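Long-range contacts in putative phosphatase (Bacteroides thetaiotaomicron, PDB 3KYA), which is probably a phosphatase, though its function is unproven, and binds zinc ions, with an IPT/TIG domain near its N terminus: residues S21-K26 with T97-E102; L34-E39 with V67-P72; V50-K55 with G78-T83. All blocks are in the same frame, centred on the assembly; numbering follows the deposited sequence. Where two conformers were deposited one is given.

Interaction 1 (S21-K26 with T97-E102). With ZN (zinc ion), chain B; EDO (1,2-ethanediol), chain I.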
loop_
_atom_site.group_PDB
_atom_site.type_symbol
_atom_site.label_atom_id
_atom_site.label_comp_id
_atom_site.label_asym_id
_atom_site.label_seq_id
_atom_site.Cartn_x
_atom_site.Cartn_y
_atom_site.Cartn_z
ATOM N N SER A 21 -0.788 -26.329 24.147
ATOM C CA SER A 21 -0.663 -25.405 25.281
ATOM C C SER A 21 -0.865 -23.938 24.926
ATOM O O SER A 21 -1.221 -23.140 25.791
ATOM C CB SER A 21 0.725 -25.556 25.907
ATOM O OG SER A 21 1.719 -25.276 24.937
ATOM N N ASP A 22 -0.650 -23.576 23.661
ATOM C CA ASP A 22 -0.684 -22.185 23.263
ATOM C C ASP A 22 -0.602 -22.112 21.745
ATOM O O ASP A 22 -0.280 -23.092 21.087
ATOM C CB ASP A 22 0.539 -21.474 23.873
ATOM C CG ASP A 22 0.396 -19.963 23.953
ATOM O OD1 ASP A 22 -0.641 -19.396 23.550
ATOM O OD2 ASP A 22 1.341 -19.329 24.483
ATOM N N PHE A 23 -0.920 -20.951 21.201
ATOM C CA PHE A 23 -0.768 -20.706 19.775
ATOM C C PHE A 23 -0.610 -19.219 19.547
ATOM O O PHE A 23 -1.022 -18.403 20.387
ATOM C CB PHE A 23 -1.926 -21.296 18.935
ATOM C CG PHE A 23 -3.300 -20.888 19.396
ATOM C CD1 PHE A 23 -3.886 -19.724 18.940
ATOM C CD2 PHE A 23 -4.011 -21.688 20.274
ATOM C CE1 PHE A 23 -5.153 -19.335 19.385
ATOM C CE2 PHE A 23 -5.278 -21.316 20.723
ATOM C CZ PHE A 23 -5.857 -20.138 20.266
ATOM N N THR A 24 0.008 -18.871 18.420
ATOM C CA THR A 24 0.228 -17.488 18.059
ATOM C C THR A 24 0.267 -17.322 16.530
ATOM O O THR A 24 0.862 -18.151 15.834
ATOM C CB THR A 24 1.519 -16.950 18.705
ATOM O OG1 THR A 24 1.606 -15.545 18.478
ATOM C CG2 THR A 24 2.759 -17.636 18.152
ATOM N N PRO A 25 -0.391 -16.273 16.003
ATOM C CA PRO A 25 -1.171 -15.251 16.729
ATOM C C PRO A 25 -2.499 -15.786 17.276
ATOM O O PRO A 25 -2.921 -16.882 16.916
ATOM C CB PRO A 25 -1.420 -14.183 15.663
ATOM C CG PRO A 25 -1.466 -14.948 14.374
ATOM C CD PRO A 25 -0.436 -16.060 14.545
ATOM N N LYS A 26 -3.144 -15.013 18.149
ATOM C CA LYS A 26 -4.418 -15.406 18.756
ATOM C C LYS A 26 -5.602 -15.105 17.840
ATOM O O LYS A 26 -6.697 -15.645 18.019
ATOM C CB LYS A 26 -4.610 -14.682 20.101
ATOM C CG LYS A 26 -3.535 -14.998 21.159
ATOM C CD LYS A 26 -3.512 -16.483 21.525
ATOM C CE LYS A 26 -2.583 -16.786 22.712
ATOM N NZ LYS A 26 -1.117 -16.672 22.391
ATOM N N THR A 97 -8.814 -23.220 24.089
ATOM C CA THR A 97 -9.246 -21.898 23.643
ATOM C C THR A 97 -9.355 -21.888 22.118
ATOM O O THR A 97 -8.692 -22.657 21.434
ATOM C CB THR A 97 -8.281 -20.788 24.085
ATOM O OG1 THR A 97 -6.975 -21.037 23.551
ATOM C CG2 THR A 97 -8.204 -20.721 25.605
ATOM N N THR A 98 -10.214 -21.027 21.598
ATOM C CA THR A 98 -10.420 -20.934 20.154
ATOM C C THR A 98 -9.611 -19.810 19.527
ATOM O O THR A 98 -9.361 -18.786 20.152
ATOM C CB THR A 98 -11.911 -20.723 19.812
ATOM O OG1 THR A 98 -12.406 -19.563 20.490
ATOM C CG2 THR A 98 -12.729 -21.925 20.229
ATOM N N PHE A 99 -9.170 -20.037 18.288
ATOM C CA PHE A 99 -8.503 -19.018 17.488
ATOM C C PHE A 99 -9.566 -18.005 17.081
ATOM O O PHE A 99 -10.688 -18.390 16.794
ATOM C CB PHE A 99 -7.881 -19.671 16.248
ATOM C CG PHE A 99 -7.229 -18.709 15.293
ATOM C CD1 PHE A 99 -5.963 -18.201 15.544
ATOM C CD2 PHE A 99 -7.849 -18.376 14.105
ATOM C CE1 PHE A 99 -5.350 -17.339 14.650
ATOM C CE2 PHE A 99 -7.247 -17.521 13.208
ATOM C CZ PHE A 99 -5.991 -16.995 13.483
ATOM N N SER A 100 -9.234 -16.719 17.067
ATOM C CA SER A 100 -10.212 -15.707 16.688
ATOM C C SER A 100 -10.093 -15.432 15.185
ATOM O O SER A 100 -9.202 -14.700 14.737
ATOM C CB SER A 100 -10.036 -14.438 17.513
ATOM O OG SER A 100 -11.040 -13.516 17.162
ATOM N N TYR A 101 -10.989 -16.061 14.422
ATOM C CA TYR A 101 -11.007 -15.965 12.962
ATOM C C TYR A 101 -11.553 -14.625 12.489
ATOM O O TYR A 101 -12.683 -14.253 12.829
ATOM C CB TYR A 101 -11.830 -17.121 12.378
ATOM C CG TYR A 101 -11.906 -17.121 10.865
ATOM C CD1 TYR A 101 -10.851 -17.630 10.098
ATOM C CD2 TYR A 101 -13.018 -16.609 10.198
ATOM C CE1 TYR A 101 -10.891 -17.615 8.710
ATOM C CE2 TYR A 101 -13.069 -16.601 8.790
ATOM C CZ TYR A 101 -12.002 -17.103 8.060
ATOM O OH TYR A 101 -12.045 -17.109 6.669
ATOM N N GLU A 102 -10.750 -13.904 11.707
ATOM C CA GLU A 102 -11.135 -12.606 11.175
ATOM C C GLU A 102 -11.711 -12.809 9.766
ATOM O O GLU A 102 -11.001 -13.232 8.839
ATOM C CB GLU A 102 -9.938 -11.662 11.123
ATOM C CG GLU A 102 -9.342 -11.332 12.494
ATOM C CD GLU A 102 -8.041 -10.537 12.405
ATOM O OE1 GLU A 102 -7.387 -10.544 11.331
ATOM O OE2 GLU A 102 -7.666 -9.925 13.425
HETATM ZN ZN ZN B . 2.941 -20.364 25.591
HETATM C C1 EDO I . 3.060 -17.127 13.130
HETATM O O1 EDO I . 3.487 -17.116 14.493
HETATM C C2 EDO I . 4.223 -16.751 12.232
HETATM O O2 EDO I . 5.364 -17.565 12.504
HETATM O O HOH W 1 -7.785 -16.620 20.432
#
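Strand 19-28 meets the C-terminal strand 100-101 of the IPT/TIG domain, an immunoglobulin-like E-set fold, in parallel, and the one backbone bond between the segments runs from S100 N to K26 O (2.9 Å, 168° at the hydrogen). A water donates to the same K26 O and to T98 O, bridging the two segments. Between them F23 and F99 meet obliquely, F23 CE1 4.1 Å from F99 CD1. Chi1 (52°) puts F23 CG between the backbone N and the carbonyl carbon; from there the ring extends toward 97-99 and sets its edge against T98 O, 3.8 Å from F23 CZ. The F99 ring in turn presents its edge to P25 O, 3.4 Å from F99 CE1; this carbonyl, which follows the cis peptide before P25, is buried without a hydrogen-bonding partner in the model. L34 backs both rings. On the outer side the K26 side chain folds back toward D22, and NZ donates to F23 O and forms a salt bridge with D22 OD1. F23 N reaches that oxygen from the same face of the carboxylate, while the other oxygen, D22 OD2, binds a zinc ion at 2.2 Å.

Interaction 2 (L34-E39 with V67-P72)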
loop_
_atom_site.group_PDB
_atom_site.type_symbol
_atom_site.label_atom_id
_atom_site.label_comp_id
_atom_site.label_asym_id
_atom_site.label_seq_id
_atom_site.Cartn_x
_atom_site.Cartn_y
_atom_site.Cartn_z
ATOM N N LEU A 34 0.067 -19.925 11.274
ATOM C CA LEU A 34 -0.218 -20.144 12.692
ATOM C C LEU A 34 0.775 -21.121 13.315
ATOM O O LEU A 34 1.050 -22.196 12.761
ATOM C CB LEU A 34 -1.647 -20.684 12.861
ATOM C CG LEU A 34 -2.132 -21.037 14.262
ATOM C CD1 LEU A 34 -2.312 -19.757 15.102
ATOM C CD2 LEU A 34 -3.435 -21.834 14.172
ATOM N N LEU A 35 1.289 -20.741 14.481
ATOM C CA LEU A 35 2.240 -21.532 15.245
ATOM C C LEU A 35 1.506 -22.106 16.449
ATOM O O LEU A 35 0.943 -21.355 17.255
ATOM C CB LEU A 35 3.424 -20.660 15.693
ATOM C CG LEU A 35 4.440 -21.265 16.668
ATOM C CD1 LEU A 35 5.052 -22.556 16.133
ATOM C CD2 LEU A 35 5.565 -20.260 17.047
ATOM N N ILE A 36 1.483 -23.432 16.546
ATOM C CA ILE A 36 0.810 -24.130 17.630
ATOM C C ILE A 36 1.838 -24.820 18.524
ATOM O O ILE A 36 2.648 -25.626 18.057
ATOM C CB ILE A 36 -0.210 -25.182 17.094
ATOM C CG1 ILE A 36 -1.289 -24.528 16.223
ATOM C CG2 ILE A 36 -0.857 -25.944 18.261
ATOM C CD1 ILE A 36 -2.064 -25.542 15.345
ATOM N N TYR A 37 1.820 -24.482 19.817
ATOM C CA TYR A 37 2.712 -25.096 20.805
ATOM C C TYR A 37 2.022 -26.227 21.549
ATOM O O TYR A 37 0.814 -26.173 21.817
ATOM C CB TYR A 37 3.151 -24.068 21.854
ATOM C CG TYR A 37 4.102 -23.004 21.373
ATOM C CD1 TYR A 37 5.458 -23.265 21.284
ATOM C CD2 TYR A 37 3.652 -21.730 21.025
ATOM C CE1 TYR A 37 6.349 -22.299 20.866
ATOM C CE2 TYR A 37 4.547 -20.744 20.608
ATOM C CZ TYR A 37 5.897 -21.040 20.531
ATOM O OH TYR A 37 6.822 -20.102 20.120
ATOM N N GLY A 38 2.790 -27.237 21.921
ATOM C CA GLY A 38 2.235 -28.369 22.645
ATOM C C GLY A 38 3.219 -29.481 22.933
ATOM O O GLY A 38 4.412 -29.246 23.129
ATOM N N GLU A 39 2.707 -30.706 22.961
ATOM C CA GLU A 39 3.522 -31.871 23.253
ATOM C C GLU A 39 3.074 -33.074 22.468
ATOM O O GLU A 39 1.888 -33.226 22.188
ATOM C CB GLU A 39 3.395 -32.248 24.735
ATOM C CG GLU A 39 3.858 -31.189 25.694
ATOM C CD GLU A 39 3.643 -31.608 27.142
ATOM O OE1 GLU A 39 2.477 -31.858 27.529
ATOM O OE2 GLU A 39 4.642 -31.670 27.888
ATOM N N VAL A 67 3.885 -27.003 15.929
ATOM C CA VAL A 67 3.428 -27.250 14.568
ATOM C C VAL A 67 3.091 -25.930 13.917
ATOM O O VAL A 67 2.441 -25.078 14.530
ATOM C CB VAL A 67 2.163 -28.146 14.523
ATOM C CG1 VAL A 67 1.661 -28.315 13.076
ATOM C CG2 VAL A 67 2.444 -29.503 15.142
ATOM N N TYR A 68 3.535 -25.757 12.670
ATOM C CA TYR A 68 3.169 -24.594 11.873
ATOM C C TYR A 68 2.147 -25.040 10.837
ATOM O O TYR A 68 2.320 -26.102 10.226
ATOM C CB TYR A 68 4.344 -24.020 11.104
ATOM C CG TYR A 68 5.277 -23.129 11.873
ATOM C CD1 TYR A 68 4.970 -21.790 12.079
ATOM C CD2 TYR A 68 6.495 -23.601 12.330
ATOM C CE1 TYR A 68 5.853 -20.949 12.762
ATOM C CE2 TYR A 68 7.385 -22.770 13.011
ATOM C CZ TYR A 68 7.049 -21.446 13.225
ATOM O OH TYR A 68 7.934 -20.619 13.896
ATOM N N CYS A 69 1.107 -24.235 10.649
ATOM C CA CYS A 69 0.084 -24.508 9.640
ATOM C C CYS A 69 -0.485 -23.197 9.099
ATOM O O CYS A 69 -0.163 -22.102 9.595
ATOM C CB CYS A 69 -1.030 -25.365 10.243
ATOM S SG CYS A 69 -2.006 -24.506 11.509
ATOM N N PHE A 70 -1.293 -23.293 8.049
ATOM C CA PHE A 70 -1.982 -22.125 7.499
ATOM C C PHE A 70 -3.434 -22.125 7.933
ATOM O O PHE A 70 -4.111 -23.164 7.869
ATOM C CB PHE A 70 -1.966 -22.135 5.969
ATOM C CG PHE A 70 -0.632 -21.790 5.368
ATOM C CD1 PHE A 70 -0.112 -20.508 5.506
ATOM C CD2 PHE A 70 0.080 -22.725 4.620
ATOM C CE1 PHE A 70 1.114 -20.174 4.929
ATOM C CE2 PHE A 70 1.311 -22.394 4.036
ATOM C CZ PHE A 70 1.820 -21.125 4.191
ATOM N N VAL A 71 -3.937 -20.961 8.346
ATOM C CA VAL A 71 -5.346 -20.837 8.718
ATOM C C VAL A 71 -6.224 -21.002 7.471
ATOM O O VAL A 71 -6.068 -20.281 6.493
ATOM C CB VAL A 71 -5.643 -19.486 9.380
ATOM C CG1 VAL A 71 -7.148 -19.306 9.647
ATOM C CG2 VAL A 71 -4.817 -19.342 10.678
ATOM N N PRO A 72 -7.172 -21.943 7.508
ATOM C CA PRO A 72 -7.993 -22.146 6.314
ATOM C C PRO A 72 -9.123 -21.138 6.150
ATOM O O PRO A 72 -9.600 -20.555 7.148
ATOM C CB PRO A 72 -8.588 -23.538 6.523
ATOM C CG PRO A 72 -8.388 -23.878 7.958
ATOM C CD PRO A 72 -7.455 -22.918 8.578
#
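L34, L35 and I36 pair with C69, Y68 and V67 as neighbouring antiparallel strands of the IPT/TIG domain sheet. Four backbone hydrogen bonds join them: L34 and C69 exchange two, I36 and V67 two more, with L34 N to C69 O at 2.8 Å and almost straight (177°). Between these hydrogen-bonded pairs L35 and Y68 form a non-hydrogen-bonded pair, where Y68 CA approaches L34 O at 3.3 Å in a CA-H...O contact.

The aromatic contact lies on the L35 and Y68 face. In L35, chi1 places CG anti to the backbone N, and chi2 (56°) then sets the CD1 methyl over the centre of the Y68 ring, 3.8 Å from the centroid and 13° off the normal, a CH-pi contact. L35 CB touches the rim at CE1, while CD2 is 4.0 Å from Y68 OH. That hydroxyl is hydrogen-bonded to D338 of the second subunit, whose Y350 also meets the Y68 ring edge-to-face. An alanine in place of Y68 would probably leave the L35 methyl without its aromatic floor and D338 of the second subunit without this hydroxyl partner.

Apolar contacts make up the face of L34, I36, V67 and C69. C69 SG lies 4.0 Å from both L34 CD2 and I36 CD1, touching the two side chains that flank L35 along the strand. Further on, V71 CG2 packs at 4.1 Å from L34 CB, where F99 covers both residues.

The chemistry thus differs from face to face: sulfur and aliphatic groups line the domain interior, whereas the phenol, with L35 packed on its ring, carries a polar group into the subunit interface.

Interaction 3 (V50-K55 with G78-T83). With EDO (1,2-ethanediol), chain E.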
loop_
_atom_site.group_PDB
_atom_site.type_symbol
_atom_site.label_atom_id
_atom_site.label_comp_id
_atom_site.label_asym_id
_atom_site.label_seq_id
_atom_site.Cartn_x
_atom_site.Cartn_y
_atom_site.Cartn_z
ATOM N N VAL A 50 -4.437 -31.377 10.917
ATOM C CA VAL A 50 -4.967 -30.267 11.693
ATOM C C VAL A 50 -6.250 -29.744 11.075
ATOM O O VAL A 50 -6.350 -29.600 9.853
ATOM C CB VAL A 50 -3.933 -29.100 11.757
ATOM C CG1 VAL A 50 -4.533 -27.858 12.439
ATOM C CG2 VAL A 50 -2.664 -29.520 12.487
ATOM N N LYS A 51 -7.240 -29.476 11.926
ATOM C CA LYS A 51 -8.462 -28.815 11.507
ATOM C C LYS A 51 -8.621 -27.556 12.345
ATOM O O LYS A 51 -8.328 -27.555 13.546
ATOM C CB LYS A 51 -9.701 -29.685 11.710
ATOM C CG LYS A 51 -9.913 -30.770 10.697
ATOM C CD LYS A 51 -11.291 -31.420 10.925
ATOM C CE LYS A 51 -11.619 -32.442 9.853
ATOM N NZ LYS A 51 -12.978 -33.042 10.106
ATOM N N ILE A 52 -9.059 -26.484 11.697
ATOM C CA ILE A 52 -9.349 -25.235 12.390
ATOM C C ILE A 52 -10.748 -24.812 11.983
ATOM O O ILE A 52 -11.045 -24.685 10.797
ATOM C CB ILE A 52 -8.341 -24.131 12.069
ATOM C CG1 ILE A 52 -6.920 -24.582 12.409
ATOM C CG2 ILE A 52 -8.695 -22.840 12.858
ATOM C CD1 ILE A 52 -5.878 -23.513 12.144
ATOM N N GLY A 53 -11.622 -24.594 12.967
ATOM C CA GLY A 53 -13.000 -24.218 12.675
ATOM C C GLY A 53 -13.708 -25.267 11.825
ATOM O O GLY A 53 -14.564 -24.930 11.001
ATOM N N GLY A 54 -13.337 -26.530 12.017
ATOM C CA GLY A 54 -13.888 -27.645 11.235
ATOM C C GLY A 54 -13.318 -27.814 9.833
ATOM O O GLY A 54 -13.696 -28.748 9.124
ATOM N N LYS A 55 -12.402 -26.940 9.431
ATOM C CA LYS A 55 -11.807 -26.986 8.092
ATOM C C LYS A 55 -10.389 -27.566 8.122
ATOM O O LYS A 55 -9.589 -27.195 8.983
ATOM C CB LYS A 55 -11.739 -25.585 7.505
ATOM C CG LYS A 55 -13.069 -24.852 7.377
ATOM C CD LYS A 55 -14.043 -25.586 6.490
ATOM C CE LYS A 55 -15.172 -24.674 6.016
ATOM N NZ LYS A 55 -15.897 -23.965 7.124
ATOM N N GLY A 78 -12.939 -21.282 14.990
ATOM C CA GLY A 78 -11.584 -21.170 15.534
ATOM C C GLY A 78 -11.131 -22.347 16.378
ATOM O O GLY A 78 -10.055 -22.301 16.979
ATOM N N GLU A 79 -11.940 -23.399 16.436
ATOM C CA GLU A 79 -11.577 -24.590 17.200
ATOM C C GLU A 79 -10.399 -25.277 16.523
ATOM O O GLU A 79 -10.430 -25.516 15.315
ATOM C CB GLU A 79 -12.763 -25.549 17.327
ATOM C CG GLU A 79 -13.919 -24.974 18.129
ATOM C CD GLU A 79 -15.070 -25.939 18.271
ATOM O OE1 GLU A 79 -15.053 -26.995 17.600
ATOM O OE2 GLU A 79 -15.994 -25.641 19.058
ATOM N N ILE A 80 -9.354 -25.560 17.298
ATOM C CA ILE A 80 -8.135 -26.198 16.783
ATOM C C ILE A 80 -8.099 -27.653 17.211
ATOM O O ILE A 80 -8.108 -27.949 18.409
ATOM C CB ILE A 80 -6.874 -25.472 17.275
ATOM C CG1 ILE A 80 -6.905 -24.013 16.825
ATOM C CG2 ILE A 80 -5.626 -26.147 16.749
ATOM C CD1 ILE A 80 -5.836 -23.146 17.416
ATOM N N GLU A 81 -8.082 -28.562 16.236
ATOM C CA GLU A 81 -8.077 -29.993 16.511
ATOM C C GLU A 81 -6.896 -30.591 15.772
ATOM O O GLU A 81 -6.654 -30.246 14.607
ATOM C CB GLU A 81 -9.405 -30.624 16.079
ATOM C CG GLU A 81 -9.555 -32.114 16.363
ATOM C CD GLU A 81 -10.758 -32.733 15.654
ATOM O OE1 GLU A 81 -11.916 -32.432 16.024
ATOM O OE2 GLU A 81 -10.549 -33.549 14.737
ATOM N N ILE A 82 -6.138 -31.434 16.471
ATOM C CA ILE A 82 -4.955 -32.071 15.907
ATOM C C ILE A 82 -5.018 -33.563 16.160
ATOM O O ILE A 82 -5.429 -33.994 17.243
ATOM C CB ILE A 82 -3.651 -31.509 16.521
ATOM C CG1 ILE A 82 -3.494 -30.023 16.201
ATOM C CG2 ILE A 82 -2.426 -32.263 15.995
ATOM C CD1 ILE A 82 -2.199 -29.419 16.726
ATOM N N THR A 83 -4.639 -34.341 15.152
ATOM C CA THR A 83 -4.571 -35.787 15.246
ATOM C C THR A 83 -3.168 -36.177 14.809
ATOM O O THR A 83 -2.729 -35.805 13.717
ATOM C CB THR A 83 -5.606 -36.512 14.365
ATOM O OG1 THR A 83 -6.925 -36.135 14.764
ATOM C CG2 THR A 83 -5.451 -38.058 14.486
HETATM C C1 EDO E . -7.726 -33.110 13.129
HETATM O O1 EDO E . -8.146 -34.112 14.057
HETATM C C2 EDO E . -7.493 -33.738 11.760
HETATM O O2 EDO E . -8.713 -34.205 11.182
HETATM O O HOH W 2 -11.659 -27.769 14.070
#
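K51 and E81 form the hydrogen-bonded pair between antiparallel strands 48-52 and 80-84, with bonds from K51 N to E81 O and from E81 N to K51 O, both 2.9 Å and 171° at the hydrogen. A third, from G53 N to E79 O (2.8 Å), is more bent at 154°, where strand 48-52 runs into its turn. E79 O also accepts from a water that is itself bound by G54 N, and it lies 3.1 Å from I52 CA in a CA-H...O contact.

Apolar contacts occupy the face of V50, I52, I80 and I82. V50 and I82 lie side by side and point the same way, V50 CG2 meeting CG1 in one of the two I82 conformers. I52 and I80 touch more loosely through their CG1 atoms. I36 packs against I80 and I82, and L34 against I52.

Charged chains lie on the other face. The extended K51 and E81 side chains keep NZ and OE2 5.3 Å apart, too far for a salt bridge but close enough that their opposite charges probably attract. A 1,2-ethanediol, probably from the crystallisation liquor, donates from O1 to E81 OE2 at 2.6 Å, and its O2 lies beside the aliphatic part of K51.

Strand 48-52 thus lies between 80-84 and 55-62 in the sheet of this immunoglobulin-like IPT/TIG domain, linked to 55-62 by a type I' turn through G53 and G54, both with positive phi.

All three interactions belong to one IPT/TIG domain, their centres 9 to 11 Å apart. Strands 19-28 and 33-39 join interactions 1 and 2: S21 N to Y37 O and D22 O to Y37 N, both 2.8 Å, are probable hydrogen bonds, and S21 and D22 facing Y37 make a classic beta bulge that includes the zinc-binding D22. Interaction 3 reaches interaction 1 through another probable hydrogen bond, F99 N to G78 O, also 2.8 Å. In the shared core L34 CD2 meets I52 CD1 (3.6 Å) and F23 CD2 meets I80 CD1 (3.7 Å). Along the chain, interactions 2 and 3 alternate, and both are nested inside the loop that interaction 1 closes.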